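Local coordinates for protein tryptophan halogenase superfamily (Brevundimonas sp. BAL3, PDB 6FRL) that probably halogenates organic substrates with a reduced flavin cofactor, preferring bromination over chlorination, at residues T61-Y66 against V160-L165; R329-A334 against E381-T386; Y401-R406 against F457-D462. One frame throughout, in Å; residues are numbered along the deposited sequence.

Contact 1: T61-Y66 against V160-L165; sequences TIRRFY and VFDWAL
The guanidinium of Arg63 lies flat on the indole of Trp163, its plane within 14° of the ring and its CZ 3.3 Å from Trp163 NE1. This is a cation-pi stack in the buried part of a flavin-dependent halogenase, where helix 61-68 meets the lead-in to strand 164-168, the middle strand of a three-stranded antiparallel sheet. The arginine spans both rings of the indole: CZ stands over the five-membered ring, while CD sits almost squarely above the six-membered ring, 3.6 Å from its centroid, as a CH-pi contact.

Two hydrogen bonds fix how the guanidinium is turned on this face. The bend in the arginine chain at chi3 (-44°) brings NE to within 2.8 Å of Trp163 O, which it meets from above the carbonyl plane, 40° out of it. At the tip, NH2 reaches Asp162 OD1 at 2.8 Å, close to the guanidinium plane and on the syn lone pair of the carboxylate, whose own plane stands nearly perpendicular to the guanidinium. The same OD1 also accepts a weak bond from Trp163 N, so one oxygen is shared between the arginine and the backbone of the next residue. A second acid balances the other end: Asp73 makes a salt bridge with Arg63 NH1 and also takes the hydroxyl of Tyr66. The two carboxylates probably offset the charge of Arg63 in this buried place. Around the indole, Met77 of helix 73-79 touches Trp163, and Phe147 meets the ring edge-to-face.

One turn further along the helix, Tyr66 and Leu165 reach toward each other tip to tip, with Leu165 CD1 3.7 Å from Tyr66 OH and 3.8 Å from Tyr66 CE2.

Contact 2: R329-A334 against E381-T386; sequences RSQAWA and EFNDQT
Trp333 turns the edge of its indole onto the face of Phe382, a T-shaped pair with planes at 84° and the indole six-membered ring centred 5.2 Å from the phenyl centroid. The indole's CE3 does the touching: it comes in over the rim of the phenyl ring, 3.4 Å from Phe382 CG. Ala332 CB approaches the same phenyl ring differently, near its plane and beside CE1, and packs against Thr386 CG2 at 3.8 Å.

Next to the rings, Asn383 CG lies anti to its own carbonyl carbon (chi1 -74°), and the amide it carries binds both backbone polar atoms of Trp333. Trp333 N donates to Asn383 OD1 at 2.8 Å, and Asn383 ND2 donates to Trp333 O at 2.9 Å, each bond in the plane of the accepting carbonyl and on a lone pair. Strand 333-334 is an outermost strand, within this chain, of the mixed sheet of this Rossmann-type fold, and helix 376-402 offers it a side-chain amide with the same donor and acceptor groups as a peptide. Trp333 O has a second donor, Gln331 NE2, at 2.8 Å, from an amide whose plane is 73° from that of Asn383. An alanine in place of Asn383 would probably leave Trp333 N without this acceptor and Trp333 O with Gln331 alone of the two side-chain amides. A water bridges the backbones as well, accepting from Ala332 N and donating to Asn383 O at 2.8 Å.

Contact 3: Y401-R406 against F457-D462; sequences YKLNRR and FGLYPD
Tyr401 O is gripped twice by Asn404, a residue whose backbone also rests against the ring of Phe457. Asn404 ND2 reaches that oxygen at 2.9 Å in a nearly straight bond, and Asn404 N reaches it at 3.3 Å. The other end of the amide, OD1, accepts from Arg406 N at 2.9 Å, closing an Asx turn just past the end of helix 376-402, and ND2 has a further partner in Trp412 O.

Against the end of helix 376-402 packs the loop that follows helix 447-456, a helix finished by a Schellman motif with Gly458, at a positive phi of 67°, as its C-prime residue. Phe457 has the largest share of the contact. Its CB meets Leu403 CB at 3.7 Å, and with CG anti to its carbonyl carbon (chi1 -69°) the ring runs on past Leu403 O to Asn404, where CE1 lies 3.6 Å from Asn404 CA. Beside it, Leu403 CD2 touches Leu459 CD2 at 4.0 Å, the two side chains crossing at about a right angle.

At the exposed margin the extended, poorly ordered Arg405 turns the edge of its guanidinium to two carbonyls, with weak hydrogen bonds from NE to Phe457 O at 3.4 Å and from NH2 to Gly458 O at 3.1 Å.

Contact 1 is the buried one of the three, its centre about 12 Å from that of the chain, and there a charged arginine is paid for by carboxylates and an aromatic face. Contacts 2 and 3 are only partly buried, and both use helix 376-402: contact 2 sets its flank against the edge of the Rossmann-type sheet, contact 3 its C-terminal end against the loop after helix 447-456. Contact 2 pairs neutral amide-to-backbone bonds with an edge-to-face aromatic pair, whereas contact 3 relies on apolar packing with weak polar bonds at its margin. Next to contact 3, Asp462 makes a salt bridge with Arg373 of the second subunit; beside contact 2 that subunit supplies long, weak ion pairs and packing; no other chain touches contact 1.

Contact 1: T61-Y66 against V160-L165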
loop_
_atom_site.group_PDB
_atom_site.type_symbol
_atom_site.label_atom_id
_atom_site.label_comp_id
_atom_site.label_asym_id
_atom_site.label_seq_id
_atom_site.Cartn_x
_atom_site.Cartn_y
_atom_site.Cartn_z
ATOM N N THR B 61 1.101 -10.372 13.872
ATOM C CA THR B 61 2.104 -9.352 14.077
ATOM C C THR B 61 2.849 -9.558 15.434
ATOM O O THR B 61 4.042 -9.332 15.503
ATOM C CB THR B 61 1.510 -7.922 13.994
ATOM O OG1 THR B 61 0.437 -7.764 14.952
ATOM C CG2 THR B 61 1.013 -7.593 12.597
ATOM N N ILE B 62 2.168 -10.003 16.492
ATOM C CA ILE B 62 2.808 -10.139 17.831
ATOM C C ILE B 62 4.029 -11.098 17.828
ATOM O O ILE B 62 4.983 -10.886 18.572
ATOM C CB ILE B 62 1.785 -10.535 18.941
ATOM C CG1 ILE B 62 2.306 -10.219 20.331
ATOM C CG2 ILE B 62 1.495 -12.029 18.927
ATOM C CD1 ILE B 62 2.616 -8.769 20.599
ATOM N N ARG B 63 4.004 -12.118 16.970
ATOM C CA ARG B 63 5.138 -13.061 16.849
ATOM C C ARG B 63 6.331 -12.370 16.209
ATOM O O ARG B 63 7.462 -12.669 16.583
ATOM C CB ARG B 63 4.763 -14.372 16.105
ATOM C CG ARG B 63 3.583 -15.129 16.771
ATOM C CD ARG B 63 3.295 -16.522 16.216
ATOM N NE ARG B 63 3.346 -16.526 14.760
ATOM C CZ ARG B 63 4.381 -16.900 14.018
ATOM N NH1 ARG B 63 5.504 -17.376 14.568
ATOM N NH2 ARG B 63 4.282 -16.815 12.701
ATOM N N ARG B 64 6.093 -11.437 15.292
ATOM C CA ARG B 64 7.155 -10.606 14.749
ATOM C C ARG B 64 7.680 -9.608 15.798
ATOM O O ARG B 64 8.861 -9.314 15.816
ATOM C CB ARG B 64 6.699 -9.878 13.468
ATOM C CG ARG B 64 7.781 -9.017 12.812
ATOM C CD ARG B 64 7.245 -8.175 11.640
ATOM N NE ARG B 64 6.411 -7.010 12.059
ATOM C CZ ARG B 64 5.157 -6.727 11.650
ATOM N NH1 ARG B 64 4.495 -7.496 10.773
ATOM N NH2 ARG B 64 4.544 -5.639 12.122
ATOM N N PHE B 65 6.796 -9.103 16.659
ATOM C CA PHE B 65 7.174 -8.105 17.663
ATOM C C PHE B 65 8.236 -8.685 18.588
ATOM O O PHE B 65 9.328 -8.128 18.728
ATOM C CB PHE B 65 5.945 -7.602 18.435
ATOM C CG PHE B 65 6.279 -6.723 19.599
ATOM C CD1 PHE B 65 6.441 -5.339 19.427
ATOM C CD2 PHE B 65 6.422 -7.263 20.875
ATOM C CE1 PHE B 65 6.763 -4.531 20.498
ATOM C CE2 PHE B 65 6.773 -6.461 21.951
ATOM C CZ PHE B 65 6.937 -5.099 21.762
ATOM N N TYR B 66 7.930 -9.822 19.193
ATOM C CA TYR B 66 8.894 -10.481 20.093
ATOM C C TYR B 66 10.033 -11.174 19.317
ATOM O O TYR B 66 11.146 -11.352 19.864
ATOM C CB TYR B 66 8.204 -11.394 21.125
ATOM C CG TYR B 66 7.397 -12.617 20.658
ATOM C CD1 TYR B 66 8.022 -13.756 20.198
ATOM C CD2 TYR B 66 6.019 -12.676 20.844
ATOM C CE1 TYR B 66 7.296 -14.903 19.849
ATOM C CE2 TYR B 66 5.286 -13.800 20.518
ATOM C CZ TYR B 66 5.923 -14.915 20.013
ATOM O OH TYR B 66 5.198 -16.033 19.664
ATOM N N VAL B 160 -0.172 -21.620 2.461
ATOM C CA VAL B 160 0.235 -20.443 3.229
ATOM C C VAL B 160 -0.853 -20.072 4.229
ATOM O O VAL B 160 -1.972 -19.764 3.846
ATOM C CB VAL B 160 0.508 -19.202 2.331
ATOM C CG1 VAL B 160 1.058 -18.043 3.166
ATOM C CG2 VAL B 160 1.494 -19.553 1.227
ATOM N N PHE B 161 -0.504 -20.099 5.508
ATOM C CA PHE B 161 -1.354 -19.575 6.594
ATOM C C PHE B 161 -0.418 -18.982 7.648
ATOM O O PHE B 161 0.786 -19.289 7.637
ATOM C CB PHE B 161 -2.280 -20.665 7.206
ATOM C CG PHE B 161 -1.542 -21.821 7.846
ATOM C CD1 PHE B 161 -0.961 -22.805 7.068
ATOM C CD2 PHE B 161 -1.449 -21.943 9.228
ATOM C CE1 PHE B 161 -0.303 -23.889 7.655
ATOM C CE2 PHE B 161 -0.760 -23.014 9.814
ATOM C CZ PHE B 161 -0.198 -23.990 9.018
ATOM N N ASP B 162 -0.955 -18.130 8.529
ATOM C CA ASP B 162 -0.201 -17.674 9.707
ATOM C C ASP B 162 -0.960 -18.008 11.005
ATOM O O ASP B 162 -2.075 -18.580 10.978
ATOM C CB ASP B 162 0.171 -16.193 9.547
ATOM C CG ASP B 162 1.491 -15.802 10.261
ATOM O OD1 ASP B 162 2.130 -16.635 10.962
ATOM O OD2 ASP B 162 1.857 -14.613 10.127
ATOM N N TRP B 163 -0.341 -17.705 12.134
ATOM C CA TRP B 163 -0.909 -18.048 13.442
ATOM C C TRP B 163 -0.445 -17.076 14.506
ATOM O O TRP B 163 0.575 -16.396 14.343
ATOM C CB TRP B 163 -0.501 -19.468 13.823
ATOM C CG TRP B 163 1.000 -19.678 14.090
ATOM C CD1 TRP B 163 2.010 -19.768 13.161
ATOM C CD2 TRP B 163 1.629 -19.846 15.381
ATOM N NE1 TRP B 163 3.221 -19.954 13.800
ATOM C CE2 TRP B 163 3.008 -20.020 15.157
ATOM C CE3 TRP B 163 1.155 -19.858 16.696
ATOM C CZ2 TRP B 163 3.892 -20.209 16.184
ATOM C CZ3 TRP B 163 2.062 -20.050 17.736
ATOM C CH2 TRP B 163 3.399 -20.222 17.473
ATOM N N ALA B 164 -1.190 -17.026 15.601
ATOM C CA ALA B 164 -0.903 -16.084 16.687
ATOM C C ALA B 164 -1.092 -16.775 18.033
ATOM O O ALA B 164 -1.156 -18.006 18.073
ATOM C CB ALA B 164 -1.796 -14.826 16.556
ATOM N N LEU B 165 -1.162 -15.986 19.113
ATOM C CA LEU B 165 -1.301 -16.526 20.465
ATOM C C LEU B 165 -2.584 -16.133 21.189
ATOM O O LEU B 165 -3.142 -15.016 21.002
ATOM C CB LEU B 165 -0.132 -16.062 21.346
ATOM C CG LEU B 165 1.280 -16.163 20.800
ATOM C CD1 LEU B 165 2.277 -15.712 21.872
ATOM C CD2 LEU B 165 1.545 -17.578 20.319
#

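Contact 2: R329-A334 against E381-T386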
loop_
_atom_site.group_PDB
_atom_site.type_symbol
_atom_site.label_atom_id
_atom_site.label_comp_id
_atom_site.label_asym_id
_atom_site.label_seq_id
_atom_site.Cartn_x
_atom_site.Cartn_y
_atom_site.Cartn_z
ATOM N N ARG B 329 -8.520 9.211 21.078
ATOM C CA ARG B 329 -7.870 10.466 21.468
ATOM C C ARG B 329 -7.712 11.353 20.217
ATOM O O ARG B 329 -7.306 10.866 19.173
ATOM C CB ARG B 329 -6.502 10.096 22.068
ATOM C CG ARG B 329 -5.678 11.225 22.659
ATOM C CD ARG B 329 -6.344 11.791 23.886
ATOM N NE ARG B 329 -6.665 10.820 24.919
ATOM C CZ ARG B 329 -7.484 11.062 25.942
ATOM N NH1 ARG B 329 -8.116 12.253 26.090
ATOM N NH2 ARG B 329 -7.675 10.095 26.832
ATOM N N SER B 330 -8.027 12.637 20.310
ATOM C CA SER B 330 -8.083 13.498 19.114
ATOM C C SER B 330 -6.759 13.638 18.368
ATOM O O SER B 330 -6.727 13.723 17.145
ATOM C CB SER B 330 -8.633 14.886 19.493
ATOM O OG SER B 330 -9.941 14.747 20.018
ATOM N N GLN B 331 -5.667 13.714 19.124
ATOM C CA GLN B 331 -4.333 13.585 18.581
ATOM C C GLN B 331 -3.587 12.660 19.541
ATOM O O GLN B 331 -3.652 12.833 20.733
ATOM C CB GLN B 331 -3.684 14.962 18.344
ATOM C CG GLN B 331 -2.990 15.667 19.488
ATOM C CD GLN B 331 -2.592 17.108 19.094
ATOM O OE1 GLN B 331 -3.474 17.945 18.953
ATOM N NE2 GLN B 331 -1.282 17.388 18.897
ATOM N N ALA B 332 -2.937 11.633 19.029
ATOM C CA ALA B 332 -2.285 10.666 19.899
ATOM C C ALA B 332 -0.947 11.185 20.422
ATOM O O ALA B 332 -0.464 10.700 21.450
ATOM C CB ALA B 332 -2.107 9.306 19.202
ATOM N N TRP B 333 -0.371 12.145 19.702
ATOM C CA TRP B 333 0.875 12.828 20.064
ATOM C C TRP B 333 0.633 14.349 20.158
ATOM O O TRP B 333 0.198 14.998 19.177
ATOM C CB TRP B 333 1.939 12.553 19.005
ATOM C CG TRP B 333 3.355 13.008 19.259
ATOM C CD1 TRP B 333 3.791 13.987 20.109
ATOM C CD2 TRP B 333 4.515 12.534 18.590
ATOM N NE1 TRP B 333 5.145 14.146 20.021
ATOM C CE2 TRP B 333 5.627 13.266 19.099
ATOM C CE3 TRP B 333 4.728 11.572 17.604
ATOM C CZ2 TRP B 333 6.928 13.060 18.653
ATOM C CZ3 TRP B 333 6.022 11.344 17.160
ATOM C CH2 TRP B 333 7.116 12.089 17.688
ATOM N N ALA B 334 0.902 14.902 21.346
ATOM C CA ALA B 334 0.867 16.344 21.564
ATOM C C ALA B 334 2.139 16.770 22.298
ATOM O O ALA B 334 2.568 16.116 23.233
ATOM C CB ALA B 334 -0.364 16.716 22.374
ATOM N N GLU B 381 2.238 13.842 10.814
ATOM C CA GLU B 381 2.231 12.523 10.181
ATOM C C GLU B 381 1.847 11.395 11.159
ATOM O O GLU B 381 1.015 10.581 10.837
ATOM C CB GLU B 381 3.600 12.229 9.527
ATOM C CG GLU B 381 3.708 10.912 8.750
ATOM C CD GLU B 381 2.756 10.809 7.545
ATOM O OE1 GLU B 381 2.550 9.649 7.099
ATOM O OE2 GLU B 381 2.173 11.853 7.104
ATOM N N PHE B 382 2.458 11.359 12.346
ATOM C CA PHE B 382 2.120 10.360 13.377
ATOM C C PHE B 382 0.642 10.442 13.707
ATOM O O PHE B 382 -0.039 9.425 13.759
ATOM C CB PHE B 382 2.966 10.557 14.642
ATOM C CG PHE B 382 2.787 9.480 15.702
ATOM C CD1 PHE B 382 1.669 9.462 16.537
ATOM C CD2 PHE B 382 3.776 8.532 15.923
ATOM C CE1 PHE B 382 1.525 8.480 17.517
ATOM C CE2 PHE B 382 3.631 7.548 16.911
ATOM C CZ PHE B 382 2.505 7.524 17.707
ATOM N N ASN B 383 0.144 11.648 13.907
ATOM C CA ASN B 383 -1.264 11.846 14.288
ATOM C C ASN B 383 -2.200 11.431 13.193
ATOM O O ASN B 383 -3.231 10.787 13.473
ATOM C CB ASN B 383 -1.537 13.285 14.769
ATOM C CG ASN B 383 -0.975 13.540 16.162
ATOM O OD1 ASN B 383 -0.911 12.622 16.988
ATOM N ND2 ASN B 383 -0.552 14.794 16.432
ATOM N N ASP B 384 -1.807 11.726 11.954
ATOM C CA ASP B 384 -2.604 11.364 10.781
ATOM C C ASP B 384 -2.666 9.843 10.548
ATOM O O ASP B 384 -3.739 9.284 10.348
ATOM C CB ASP B 384 -2.113 12.106 9.520
ATOM C CG ASP B 384 -3.093 11.960 8.354
ATOM O OD1 ASP B 384 -4.238 12.453 8.441
ATOM O OD2 ASP B 384 -2.728 11.309 7.363
ATOM N N GLN B 385 -1.521 9.175 10.589
ATOM C CA GLN B 385 -1.491 7.716 10.424
ATOM C C GLN B 385 -2.369 7.059 11.497
ATOM O O GLN B 385 -3.244 6.254 11.179
ATOM C CB GLN B 385 -0.047 7.159 10.496
ATOM C CG GLN B 385 0.886 7.582 9.377
ATOM C CD GLN B 385 2.281 6.932 9.442
ATOM O OE1 GLN B 385 2.509 5.922 10.127
ATOM N NE2 GLN B 385 3.233 7.524 8.706
ATOM N N THR B 386 -2.132 7.418 12.762
ATOM C CA THR B 386 -2.842 6.823 13.914
ATOM C C THR B 386 -4.371 6.946 13.807
ATOM O O THR B 386 -5.109 5.973 14.016
ATOM C CB THR B 386 -2.341 7.453 15.247
ATOM O OG1 THR B 386 -0.900 7.385 15.324
ATOM C CG2 THR B 386 -2.958 6.749 16.454
HETATM O O HOH W 1 -4.111 10.768 16.141
#

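Contact 3: Y401-R406 against F457-D462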
loop_
_atom_site.group_PDB
_atom_site.type_symbol
_atom_site.label_atom_id
_atom_site.label_comp_id
_atom_site.label_asym_id
_atom_site.label_seq_id
_atom_site.Cartn_x
_atom_site.Cartn_y
_atom_site.Cartn_z
ATOM N N TYR B 401 -21.562 -6.138 12.797
ATOM C CA TYR B 401 -22.906 -5.840 13.288
ATOM C C TYR B 401 -23.865 -5.524 12.129
ATOM O O TYR B 401 -24.989 -6.011 12.090
ATOM C CB TYR B 401 -22.879 -4.632 14.244
ATOM C CG TYR B 401 -22.199 -4.860 15.575
ATOM C CD1 TYR B 401 -22.830 -5.607 16.586
ATOM C CD2 TYR B 401 -20.941 -4.304 15.861
ATOM C CE1 TYR B 401 -22.208 -5.817 17.813
ATOM C CE2 TYR B 401 -20.327 -4.503 17.095
ATOM C CZ TYR B 401 -20.966 -5.255 18.063
ATOM O OH TYR B 401 -20.408 -5.444 19.302
ATOM N N LYS B 402 -23.395 -4.687 11.202
ATOM C CA LYS B 402 -24.176 -4.245 10.046
ATOM C C LYS B 402 -24.769 -5.372 9.203
ATOM O O LYS B 402 -25.863 -5.197 8.669
ATOM C CB LYS B 402 -23.318 -3.343 9.170
ATOM C CG LYS B 402 -24.040 -2.747 7.953
ATOM C CD LYS B 402 -25.311 -2.008 8.344
ATOM C CE LYS B 402 -25.789 -1.036 7.289
ATOM N NZ LYS B 402 -27.129 -0.477 7.643
ATOM N N LEU B 403 -24.059 -6.503 9.086
ATOM C CA LEU B 403 -24.465 -7.626 8.224
ATOM C C LEU B 403 -25.118 -8.820 8.951
ATOM O O LEU B 403 -25.407 -9.880 8.336
ATOM C CB LEU B 403 -23.244 -8.140 7.457
ATOM C CG LEU B 403 -22.464 -7.133 6.610
ATOM C CD1 LEU B 403 -21.329 -7.842 5.905
ATOM C CD2 LEU B 403 -23.378 -6.473 5.593
ATOM N N ASN B 404 -25.380 -8.667 10.242
ATOM C CA ASN B 404 -25.973 -9.760 11.000
ATOM C C ASN B 404 -27.353 -10.126 10.405
ATOM O O ASN B 404 -28.004 -9.284 9.797
ATOM C CB ASN B 404 -26.031 -9.406 12.487
ATOM C CG ASN B 404 -27.328 -8.743 12.878
ATOM O OD1 ASN B 404 -28.324 -9.430 13.120
ATOM N ND2 ASN B 404 -27.320 -7.413 12.985
ATOM N N ARG B 405 -27.756 -11.378 10.561
ATOM C CA ARG B 405 -29.056 -11.876 10.088
ATOM C C ARG B 405 -29.966 -12.425 11.239
ATOM O O ARG B 405 -30.829 -13.283 11.038
ATOM C CB ARG B 405 -28.836 -12.950 9.010
ATOM C CG ARG B 405 -28.284 -12.436 7.696
ATOM C CD ARG B 405 -28.678 -13.424 6.584
ATOM N NE ARG B 405 -27.967 -13.201 5.317
ATOM C CZ ARG B 405 -28.518 -13.052 4.104
ATOM N NH1 ARG B 405 -29.844 -13.101 3.923
ATOM N NH2 ARG B 405 -27.738 -12.848 3.046
ATOM N N ARG B 406 -29.785 -11.896 12.441
ATOM C CA ARG B 406 -30.540 -12.356 13.592
ATOM C C ARG B 406 -31.877 -11.632 13.614
ATOM O O ARG B 406 -31.915 -10.418 13.447
ATOM C CB ARG B 406 -29.751 -12.101 14.885
ATOM C CG ARG B 406 -28.614 -13.086 15.131
ATOM C CD ARG B 406 -27.876 -12.762 16.409
ATOM N NE ARG B 406 -28.685 -12.956 17.623
ATOM C CZ ARG B 406 -28.647 -14.023 18.421
ATOM N NH1 ARG B 406 -27.850 -15.061 18.179
ATOM N NH2 ARG B 406 -29.452 -14.068 19.474
ATOM N N PHE B 457 -21.312 -13.751 6.665
ATOM C CA PHE B 457 -22.676 -13.225 6.736
ATOM C C PHE B 457 -23.513 -13.408 5.476
ATOM O O PHE B 457 -24.585 -12.852 5.402
ATOM C CB PHE B 457 -22.657 -11.750 7.128
ATOM C CG PHE B 457 -22.231 -11.523 8.534
ATOM C CD1 PHE B 457 -23.152 -11.574 9.559
ATOM C CD2 PHE B 457 -20.905 -11.284 8.837
ATOM C CE1 PHE B 457 -22.753 -11.345 10.861
ATOM C CE2 PHE B 457 -20.496 -11.082 10.131
ATOM C CZ PHE B 457 -21.419 -11.109 11.156
ATOM N N GLY B 458 -23.040 -14.182 4.503
ATOM C CA GLY B 458 -23.790 -14.484 3.301
ATOM C C GLY B 458 -24.066 -13.333 2.332
ATOM O O GLY B 458 -25.062 -13.383 1.609
ATOM N N LEU B 459 -23.199 -12.309 2.295
ATOM C CA LEU B 459 -23.345 -11.209 1.330
ATOM C C LEU B 459 -22.391 -11.381 0.145
ATOM O O LEU B 459 -21.199 -11.235 0.308
ATOM C CB LEU B 459 -23.110 -9.863 2.013
ATOM C CG LEU B 459 -23.272 -8.622 1.078
ATOM C CD1 LEU B 459 -24.684 -8.497 0.480
ATOM C CD2 LEU B 459 -22.877 -7.323 1.753
ATOM N N TYR B 460 -22.939 -11.632 -1.046
ATOM C CA TYR B 460 -22.165 -11.940 -2.250
ATOM C C TYR B 460 -22.535 -11.018 -3.394
ATOM O O TYR B 460 -23.661 -10.574 -3.452
ATOM C CB TYR B 460 -22.455 -13.375 -2.686
ATOM C CG TYR B 460 -22.180 -14.401 -1.620
ATOM C CD1 TYR B 460 -20.862 -14.729 -1.279
ATOM C CD2 TYR B 460 -23.213 -15.033 -0.937
ATOM C CE1 TYR B 460 -20.575 -15.666 -0.301
ATOM C CE2 TYR B 460 -22.935 -15.979 0.049
ATOM C CZ TYR B 460 -21.600 -16.288 0.353
ATOM O OH TYR B 460 -21.282 -17.208 1.318
ATOM N N PRO B 461 -21.606 -10.754 -4.331
ATOM C CA PRO B 461 -21.898 -9.882 -5.458
ATOM C C PRO B 461 -22.856 -10.474 -6.463
ATOM O O PRO B 461 -22.947 -11.688 -6.554
ATOM C CB PRO B 461 -20.536 -9.674 -6.138
ATOM C CG PRO B 461 -19.584 -10.610 -5.511
ATOM C CD PRO B 461 -20.170 -11.055 -4.210
ATOM N N ASP B 462 -23.512 -9.605 -7.233
ATOM C CA ASP B 462 -24.511 -10.010 -8.250
ATOM C C ASP B 462 -23.745 -10.627 -9.406
ATOM O O ASP B 462 -24.049 -11.752 -9.804
ATOM C CB ASP B 462 -25.376 -8.830 -8.792
ATOM C CG ASP B 462 -25.235 -7.514 -7.960
ATOM O OD1 ASP B 462 -25.444 -7.584 -6.731
ATOM O OD2 ASP B 462 -24.923 -6.434 -8.546
#